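Local structure of iron-regulated ABC transporter siderophore-binding protein SirA (Staphylococcus aureus subsp. aureus, 3MWG) at residues E28-K33 with Q51-N56; T191-I196 with T227-W232. The protein probably captures a ferric siderophore at the cell surface and hands it to an ABC transporter for iron uptake. All coordinates share one frame; numbering follows the deposited sequence.

Contact 1 (E28-K33 with Q51-N56); sequences ESWTQK and QEPAPN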
ATOM      1  N   GLU A  28     -15.135   2.371   5.471  1.00 24.83           N
ATOM      2  CA  GLU A  28     -15.409   2.500   4.045  1.00 25.77           C
ATOM      3  C   GLU A  28     -14.105   2.463   3.240  1.00 25.21           C
ATOM      4  O   GLU A  28     -13.079   3.044   3.644  1.00 24.47           O
ATOM      5  CB  GLU A  28     -16.118   3.842   3.800  1.00 26.79           C
ATOM      6  CG  GLU A  28     -16.596   4.080   2.391  1.00 30.09           C
ATOM      7  CD  GLU A  28     -17.320   5.415   2.244  1.00 35.43           C
ATOM      8  OE1 GLU A  28     -18.503   5.379   1.875  1.00 40.13           O
ATOM      9  OE2 GLU A  28     -16.721   6.490   2.503  1.00 36.80           O
ATOM     10  N   SER A  29     -14.164   1.786   2.090  1.00 24.96           N
ATOM     11  CA  SER A  29     -13.059   1.769   1.122  1.00 23.58           C
ATOM     12  C   SER A  29     -12.804   3.161   0.547  1.00 23.79           C
ATOM     13  O   SER A  29     -13.714   3.992   0.478  1.00 23.81           O
ATOM     14  CB  SER A  29     -13.366   0.783   0.011  1.00 23.60           C
ATOM     15  OG  SER A  29     -14.580   1.123  -0.662  1.00 26.66           O
ATOM     16  N   TRP A  30     -11.565   3.429   0.146  1.00 23.52           N
ATOM     17  CA  TRP A  30     -11.221   4.755  -0.383  1.00 24.47           C
ATOM     18  C   TRP A  30     -11.865   5.054  -1.731  1.00 26.16           C
ATOM     19  O   TRP A  30     -12.126   6.225  -2.033  1.00 26.03           O
ATOM     20  CB  TRP A  30      -9.706   4.898  -0.531  1.00 23.63           C
ATOM     21  CG  TRP A  30      -8.989   5.061   0.766  1.00 22.67           C
ATOM     22  CD1 TRP A  30      -8.154   4.152   1.352  1.00 22.19           C
ATOM     23  CD2 TRP A  30      -9.056   6.183   1.660  1.00 22.68           C
ATOM     24  NE1 TRP A  30      -7.680   4.651   2.550  1.00 20.92           N
ATOM     25  CE2 TRP A  30      -8.215   5.893   2.760  1.00 22.61           C
ATOM     26  CE3 TRP A  30      -9.719   7.420   1.624  1.00 23.60           C
ATOM     27  CZ2 TRP A  30      -8.015   6.799   3.823  1.00 22.25           C
ATOM     28  CZ3 TRP A  30      -9.532   8.307   2.680  1.00 24.72           C
ATOM     29  CH2 TRP A  30      -8.694   7.984   3.770  1.00 24.86           C
ATOM     30  N   THR A  31     -12.045   3.996  -2.545  1.00 26.34           N
ATOM     31  CA  THR A  31     -12.653   4.060  -3.884  1.00 27.91           C
ATOM     32  C   THR A  31     -13.479   2.792  -4.019  1.00 28.19           C
ATOM     33  O   THR A  31     -13.408   1.924  -3.137  1.00 27.92           O
ATOM     34  CB  THR A  31     -11.597   4.132  -5.043  1.00 28.05           C
ATOM     35  OG1 THR A  31     -10.729   2.971  -5.019  1.00 28.75           O
ATOM     36  CG2 THR A  31     -10.763   5.376  -4.935  1.00 27.13           C
ATOM     37  N   GLN A  32     -14.264   2.670  -5.093  1.00 29.28           N
ATOM     38  CA  GLN A  32     -15.169   1.521  -5.265  1.00 29.96           C
ATOM     39  C   GLN A  32     -16.086   1.376  -4.034  1.00 30.80           C
ATOM     40  O   GLN A  32     -16.347   0.271  -3.549  1.00 30.16           O
ATOM     41  CB  GLN A  32     -14.362   0.237  -5.497  1.00 29.09           C
ATOM     42  CG  GLN A  32     -13.484   0.320  -6.737  1.00 30.20           C
ATOM     43  CD  GLN A  32     -12.716  -0.955  -7.034  1.00 29.91           C
ATOM     44  OE1 GLN A  32     -12.495  -1.788  -6.156  1.00 29.91           O
ATOM     45  NE2 GLN A  32     -12.285  -1.100  -8.281  1.00 28.23           N
ATOM     46  N   LYS A  33     -16.549   2.518  -3.538  1.00 31.29           N
ATOM     47  CA  LYS A  33     -17.243   2.613  -2.261  1.00 32.41           C
ATOM     48  C   LYS A  33     -18.534   1.819  -2.317  1.00 33.00           C
ATOM     49  O   LYS A  33     -19.157   1.775  -3.357  1.00 34.02           O
ATOM     50  CB  LYS A  33     -17.533   4.077  -1.941  1.00 32.57           C
ATOM     51  CG  LYS A  33     -16.260   4.886  -1.730  1.00 34.64           C
ATOM     52  CD  LYS A  33     -16.591   6.292  -1.271  1.00 38.56           C
ATOM     53  CE  LYS A  33     -15.338   7.001  -0.808  1.00 37.60           C
ATOM     54  NZ  LYS A  33     -15.724   8.412  -0.525  1.00 42.30           N
ATOM     55  N   GLN A  51     -15.901   6.598   7.672  1.00 28.69           N
ATOM     56  CA  GLN A  51     -14.732   6.825   6.855  1.00 27.82           C
ATOM     57  C   GLN A  51     -13.488   6.696   7.716  1.00 26.06           C
ATOM     58  O   GLN A  51     -13.498   7.046   8.886  1.00 26.07           O
ATOM     59  CB  GLN A  51     -14.826   8.217   6.239  1.00 29.33           C
ATOM     60  CG  GLN A  51     -16.170   8.394   5.495  1.00 33.33           C
ATOM     61  CD  GLN A  51     -16.166   9.510   4.476  1.00 41.24           C
ATOM     62  OE1 GLN A  51     -16.366   9.271   3.280  1.00 41.98           O
ATOM     63  NE2 GLN A  51     -15.957  10.747   4.940  1.00 44.62           N
ATOM     64  N   GLU A  52     -12.410   6.197   7.123  1.00 24.79           N
ATOM     65  CA  GLU A  52     -11.166   5.978   7.862  1.00 22.68           C
ATOM     66  C   GLU A  52     -10.616   7.203   8.630  1.00 23.06           C
ATOM     67  O   GLU A  52     -10.092   7.034   9.745  1.00 22.44           O
ATOM     68  CB  GLU A  52     -10.121   5.366   6.933  1.00 21.38           C
ATOM     69  CG  GLU A  52      -8.851   4.968   7.630  1.00 20.26           C
ATOM     70  CD  GLU A  52      -7.926   4.205   6.726  1.00 19.88           C
ATOM     71  OE1 GLU A  52      -8.400   3.249   6.105  1.00 20.58           O
ATOM     72  OE2 GLU A  52      -6.740   4.560   6.639  1.00 22.00           O
ATOM     73  N   PRO A  53     -10.735   8.436   8.071  1.00 24.21           N
ATOM     74  CA  PRO A  53     -10.321   9.593   8.895  1.00 25.40           C
ATOM     75  C   PRO A  53     -11.117   9.851  10.185  1.00 26.51           C
ATOM     76  O   PRO A  53     -10.614  10.527  11.082  1.00 27.15           O
ATOM     77  CB  PRO A  53     -10.500  10.783   7.937  1.00 26.77           C
ATOM     78  CG  PRO A  53     -10.229  10.198   6.588  1.00 25.04           C
ATOM     79  CD  PRO A  53     -10.929   8.836   6.662  1.00 24.71           C
ATOM     80  N   ALA A  54     -12.348   9.357  10.270  1.00 26.22           N
ATOM     81  CA  ALA A  54     -13.203   9.662  11.425  1.00 26.72           C
ATOM     82  C   ALA A  54     -14.327   8.619  11.528  1.00 26.08           C
ATOM     83  O   ALA A  54     -15.468   8.926  11.224  1.00 26.60           O
ATOM     84  CB  ALA A  54     -13.797  11.122  11.301  1.00 28.05           C
ATOM     85  N   PRO A  55     -13.999   7.378  11.948  1.00 25.00           N
ATOM     86  CA  PRO A  55     -15.016   6.351  12.002  1.00 25.82           C
ATOM     87  C   PRO A  55     -16.065   6.734  13.052  1.00 26.09           C
ATOM     88  O   PRO A  55     -15.742   7.436  14.007  1.00 26.13           O
ATOM     89  CB  PRO A  55     -14.230   5.090  12.447  1.00 25.12           C
ATOM     90  CG  PRO A  55     -13.068   5.652  13.229  1.00 24.78           C
ATOM     91  CD  PRO A  55     -12.698   6.882  12.426  1.00 24.91           C
ATOM     92  N   ASN A  56     -17.296   6.275  12.869  1.00 26.78           N
ATOM     93  CA  ASN A  56     -18.408   6.648  13.772  1.00 27.95           C
ATOM     94  C   ASN A  56     -18.403   5.731  14.997  1.00 27.07           C
ATOM     95  O   ASN A  56     -18.630   4.534  14.896  1.00 26.30           O
ATOM     96  CB  ASN A  56     -19.749   6.591  13.012  1.00 28.91           C
ATOM     97  CG  ASN A  56     -20.939   7.078  13.851  1.00 32.00           C
ATOM     98  OD1 ASN A  56     -21.187   6.598  14.953  1.00 31.16           O
ATOM     99  ND2 ASN A  56     -21.681   8.037  13.314  1.00 35.78           N
TER
HETATM  100  O   HOH W   1     -12.563   5.593   4.270  1.00 24.62           O
HETATM  101  O   HOH W   2      -5.561   4.007   4.373  1.00 18.89           O
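E28 and Q51 face each other where the ends of two neighbouring strands run out into loops, their CA atoms 5.2 Å apart, and beyond them Q51-A54 folds into a type I beta turn while the 28-33 loop swings out and returns to bring K33 beside E28. Where the backbones diverge a water fills in: it donates to O of E28 at 2.7 Å and accepts from N of E52, and sits above one face of the W30 indole, toward the rim. The edge of the W30 ring is met by OE2 of E52, near CZ2, the carboxylate plane tilted 65° from the ring, whereas CH2 of W30 meets CD of P53 obliquely at 3.8 Å. E52 reaches this edge with CG anti to the backbone N (chi1 -174°) and the chain extended. A second water, in the plane of the indole, accepts from NE1 of W30 at 2.9 Å and donates to OE2 of E52 at 2.6 Å. That carboxylate is gripped further by a salt bridge to R74 and a hydrogen bond from Q10. The extended side chains of E28 and Q51 lie alongside one another, and NZ of K33 makes a long salt bridge, 3.7 Å, to OE2 of E28. Both loops follow parallel strands (25-26 and 47-51) of the N-terminal lobe of a binding-protein fold, where W30 and T31 touch helix 249-254 of the other lobe.

Contact 2 (T191-I196 with T227-W232); sequences TSKESI and TSSKEW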
ATOM      1  N   THR A 191       6.300  20.070  -6.107  1.00 42.93           N
ATOM      2  CA  THR A 191       5.597  21.122  -6.831  1.00 44.41           C
ATOM      3  C   THR A 191       6.467  21.698  -7.935  1.00 44.55           C
ATOM      4  O   THR A 191       5.955  22.264  -8.897  1.00 45.40           O
ATOM      5  CB  THR A 191       5.179  22.248  -5.884  1.00 45.54           C
ATOM      6  OG1 THR A 191       5.883  22.097  -4.648  1.00 46.07           O
ATOM      7  CG2 THR A 191       3.708  22.154  -5.598  1.00 47.27           C
ATOM      8  N   SER A 192       7.783  21.558  -7.784  1.00 44.15           N
ATOM      9  CA  SER A 192       8.731  22.078  -8.758  1.00 43.46           C
ATOM     10  C   SER A 192       9.361  20.949  -9.561  1.00 42.30           C
ATOM     11  O   SER A 192       9.765  19.919  -9.002  1.00 41.28           O
ATOM     12  CB  SER A 192       9.831  22.889  -8.055  1.00 44.24           C
ATOM     13  OG  SER A 192      10.959  23.079  -8.896  1.00 44.46           O
ATOM     14  N   LYS A 193       9.469  21.171 -10.870  1.00 41.68           N
ATOM     15  CA  LYS A 193      10.114  20.220 -11.751  1.00 41.07           C
ATOM     16  C   LYS A 193      11.625  20.147 -11.496  1.00 40.18           C
ATOM     17  O   LYS A 193      12.279  19.194 -11.913  1.00 39.79           O
ATOM     18  CB  LYS A 193       9.757  20.499 -13.216  1.00 41.60           C
ATOM     19  CG  LYS A 193       8.247  20.450 -13.455  1.00 43.31           C
ATOM     20  CD  LYS A 193       7.888  20.721 -14.909  1.00 48.32           C
ATOM     21  CE  LYS A 193       6.417  21.110 -15.019  1.00 51.93           C
ATOM     22  NZ  LYS A 193       5.859  20.785 -16.362  1.00 54.17           N
ATOM     23  N   GLU A 194      12.155  21.127 -10.766  1.00 39.74           N
ATOM     24  CA  GLU A 194      13.557  21.104 -10.303  1.00 38.77           C
ATOM     25  C   GLU A 194      13.817  19.958  -9.336  1.00 36.43           C
ATOM     26  O   GLU A 194      14.960  19.568  -9.130  1.00 34.94           O
ATOM     27  CB  GLU A 194      13.923  22.416  -9.587  1.00 40.66           C
ATOM     28  CG  GLU A 194      13.849  23.669 -10.469  1.00 43.56           C
ATOM     29  CD  GLU A 194      14.855  23.654 -11.590  1.00 46.33           C
ATOM     30  OE1 GLU A 194      15.817  22.862 -11.521  1.00 47.80           O
ATOM     31  OE2 GLU A 194      14.697  24.446 -12.538  1.00 49.69           O
ATOM     32  N   SER A 195      12.749  19.464  -8.707  1.00 34.17           N
ATOM     33  CA  SER A 195      12.871  18.329  -7.819  1.00 32.52           C
ATOM     34  C   SER A 195      12.741  16.983  -8.539  1.00 29.81           C
ATOM     35  O   SER A 195      12.920  15.939  -7.915  1.00 29.88           O
ATOM     36  CB  SER A 195      11.877  18.442  -6.671  1.00 32.36           C
ATOM     37  OG  SER A 195      12.359  19.347  -5.692  1.00 35.10           O
ATOM     38  N   ILE A 196      12.470  17.000  -9.840  1.00 28.72           N
ATOM     39  CA  ILE A 196      12.308  15.742 -10.608  1.00 27.41           C
ATOM     40  C   ILE A 196      13.459  14.717 -10.476  1.00 27.40           C
ATOM     41  O   ILE A 196      13.176  13.513 -10.437  1.00 26.46           O
ATOM     42  CB  ILE A 196      11.918  15.969 -12.092  1.00 27.53           C
ATOM     43  CG1 ILE A 196      10.438  16.294 -12.193  1.00 27.08           C
ATOM     44  CG2 ILE A 196      12.171  14.705 -12.939  1.00 27.08           C
ATOM     45  CD1 ILE A 196       9.973  16.689 -13.568  1.00 27.58           C
ATOM     46  N   THR A 227       5.682  14.770 -17.627  1.00 37.02           N
ATOM     47  CA  THR A 227       6.315  13.758 -18.483  1.00 35.96           C
ATOM     48  C   THR A 227       6.794  14.308 -19.845  1.00 37.45           C
ATOM     49  O   THR A 227       7.398  13.569 -20.629  1.00 37.33           O
ATOM     50  CB  THR A 227       5.448  12.475 -18.678  1.00 35.68           C
ATOM     51  OG1 THR A 227       4.262  12.773 -19.437  1.00 33.69           O
ATOM     52  CG2 THR A 227       5.075  11.872 -17.342  1.00 33.35           C
ATOM     53  N   SER A 228       6.535  15.595 -20.103  1.00 38.52           N
ATOM     54  CA  SER A 228       7.100  16.314 -21.254  1.00 39.81           C
ATOM     55  C   SER A 228       8.345  17.121 -20.865  1.00 39.71           C
ATOM     56  O   SER A 228       9.111  17.537 -21.730  1.00 40.39           O
ATOM     57  CB  SER A 228       6.059  17.263 -21.874  1.00 40.94           C
ATOM     58  OG  SER A 228       4.935  16.535 -22.327  1.00 42.26           O
ATOM     59  N   SER A 229       8.534  17.354 -19.567  1.00 39.04           N
ATOM     60  CA  SER A 229       9.625  18.201 -19.088  1.00 38.52           C
ATOM     61  C   SER A 229      10.986  17.586 -19.422  1.00 37.69           C
ATOM     62  O   SER A 229      11.116  16.365 -19.581  1.00 36.50           O
ATOM     63  CB  SER A 229       9.499  18.414 -17.578  1.00 39.09           C
ATOM     64  OG  SER A 229       9.772  17.187 -16.885  1.00 36.94           O
ATOM     65  N   LYS A 230      11.997  18.438 -19.531  1.00 37.55           N
ATOM     66  CA  LYS A 230      13.329  17.982 -19.867  1.00 37.13           C
ATOM     67  C   LYS A 230      13.960  17.180 -18.723  1.00 35.42           C
ATOM     68  O   LYS A 230      14.771  16.286 -18.975  1.00 35.06           O
ATOM     69  CB  LYS A 230      14.233  19.149 -20.332  1.00 38.32           C
ATOM     70  CG  LYS A 230      14.549  20.206 -19.268  1.00 41.52           C
ATOM     71  CD  LYS A 230      15.515  21.268 -19.816  1.00 44.25           C
ATOM     72  CE  LYS A 230      16.222  22.017 -18.701  1.00 44.91           C
ATOM     73  NZ  LYS A 230      15.249  22.709 -17.792  1.00 48.65           N
ATOM     74  N   GLU A 231      13.581  17.495 -17.476  1.00 34.07           N
ATOM     75  CA  GLU A 231      14.084  16.759 -16.309  1.00 31.80           C
ATOM     76  C   GLU A 231      13.580  15.321 -16.351  1.00 29.75           C
ATOM     77  O   GLU A 231      14.358  14.384 -16.195  1.00 28.96           O
ATOM     78  CB  GLU A 231      13.648  17.426 -15.013  1.00 32.37           C
ATOM     79  CG  GLU A 231      14.197  18.839 -14.819  1.00 33.20           C
ATOM     80  CD  GLU A 231      13.350  19.919 -15.492  1.00 34.35           C
ATOM     81  OE1 GLU A 231      12.366  19.615 -16.201  1.00 34.52           O
ATOM     82  OE2 GLU A 231      13.678  21.093 -15.314  1.00 36.84           O
ATOM     83  N   TRP A 232      12.287  15.145 -16.592  1.00 28.64           N
ATOM     84  CA  TRP A 232      11.717  13.795 -16.730  1.00 28.45           C
ATOM     85  C   TRP A 232      12.444  13.032 -17.838  1.00 28.27           C
ATOM     86  O   TRP A 232      12.813  11.872 -17.668  1.00 26.57           O
ATOM     87  CB  TRP A 232      10.215  13.858 -17.021  1.00 28.45           C
ATOM     88  CG  TRP A 232       9.586  12.519 -17.365  1.00 28.32           C
ATOM     89  CD1 TRP A 232       9.429  11.987 -18.609  1.00 27.58           C
ATOM     90  CD2 TRP A 232       9.004  11.570 -16.447  1.00 26.86           C
ATOM     91  NE1 TRP A 232       8.787  10.773 -18.526  1.00 26.17           N
ATOM     92  CE2 TRP A 232       8.526  10.489 -17.214  1.00 26.80           C
ATOM     93  CE3 TRP A 232       8.864  11.523 -15.059  1.00 26.88           C
ATOM     94  CZ2 TRP A 232       7.907   9.372 -16.642  1.00 27.29           C
ATOM     95  CZ3 TRP A 232       8.248  10.403 -14.482  1.00 26.89           C
ATOM     96  CH2 TRP A 232       7.780   9.347 -15.279  1.00 26.80           C
TER
HETATM   97  O   HOH W   3      16.043  21.414 -14.502  1.00 43.96           O
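With chi1 near -63° and a bend at chi2 (85°), the E231 side chain folds over the 3-10 turn of 193-196, while I196, its CG2 anti to the backbone N, presents its branched carbons to the start of the helix at 230-234. The two side chains cross at about a right angle, CB of I196 lying 3.7 Å from CB of E231. CG2 of I196 rests against the backbone N of W232, and its CD1 presses on OG of S229 at 3.4 Å. S229 is the N-cap residue of that helix, its OG accepting from N of W232 at 3.3 Å, with an N-H...O angle of 160°, and also hydrogen-bonded to O of W226. The methyl CD1 thus packs on a hydroxyl that already has two backbone partners. Further out, CG of E231 packs on the carbonyl O of K193 at 3.5 Å, and the extended aliphatic chain of K193 runs past CB of S229 to a cation-pi contact with W226. At the outer margin, OE2 of E231 takes a salt bridge from K230 NZ, and a water donates to it at 2.5 Å and, weakly, to OE1 of E194. These neighbours probably temper the repulsion between the two carboxylates. An ST turn, S192 OG accepting from N of E194, opens the 3-10 turn, which thus docks against a serine-capped helix N-terminus in the C-terminal lobe.

How the contacts relate
Contact 1 closes before contact 2 opens along the chain, and the two do not touch: their centres are 33 Å apart and their nearest atoms about 21 Å. Each lies in a different lobe of a binding-protein fold. Contact 1 lies at the strand ends of the six-stranded sheet containing 5-7, 25-26 and 47-51; contact 2 joins the loop after strand 187-190, an outer strand of the five-stranded sheet, to the junction of helices 216-228 and 230-234. Contact 1 thus sits where the lobes approach each other, probably near the cleft in which proteins of this family typically hold their ligand, whereas contact 2 is an outlying joint within the C-terminal lobe, 25 Å from the chain centre.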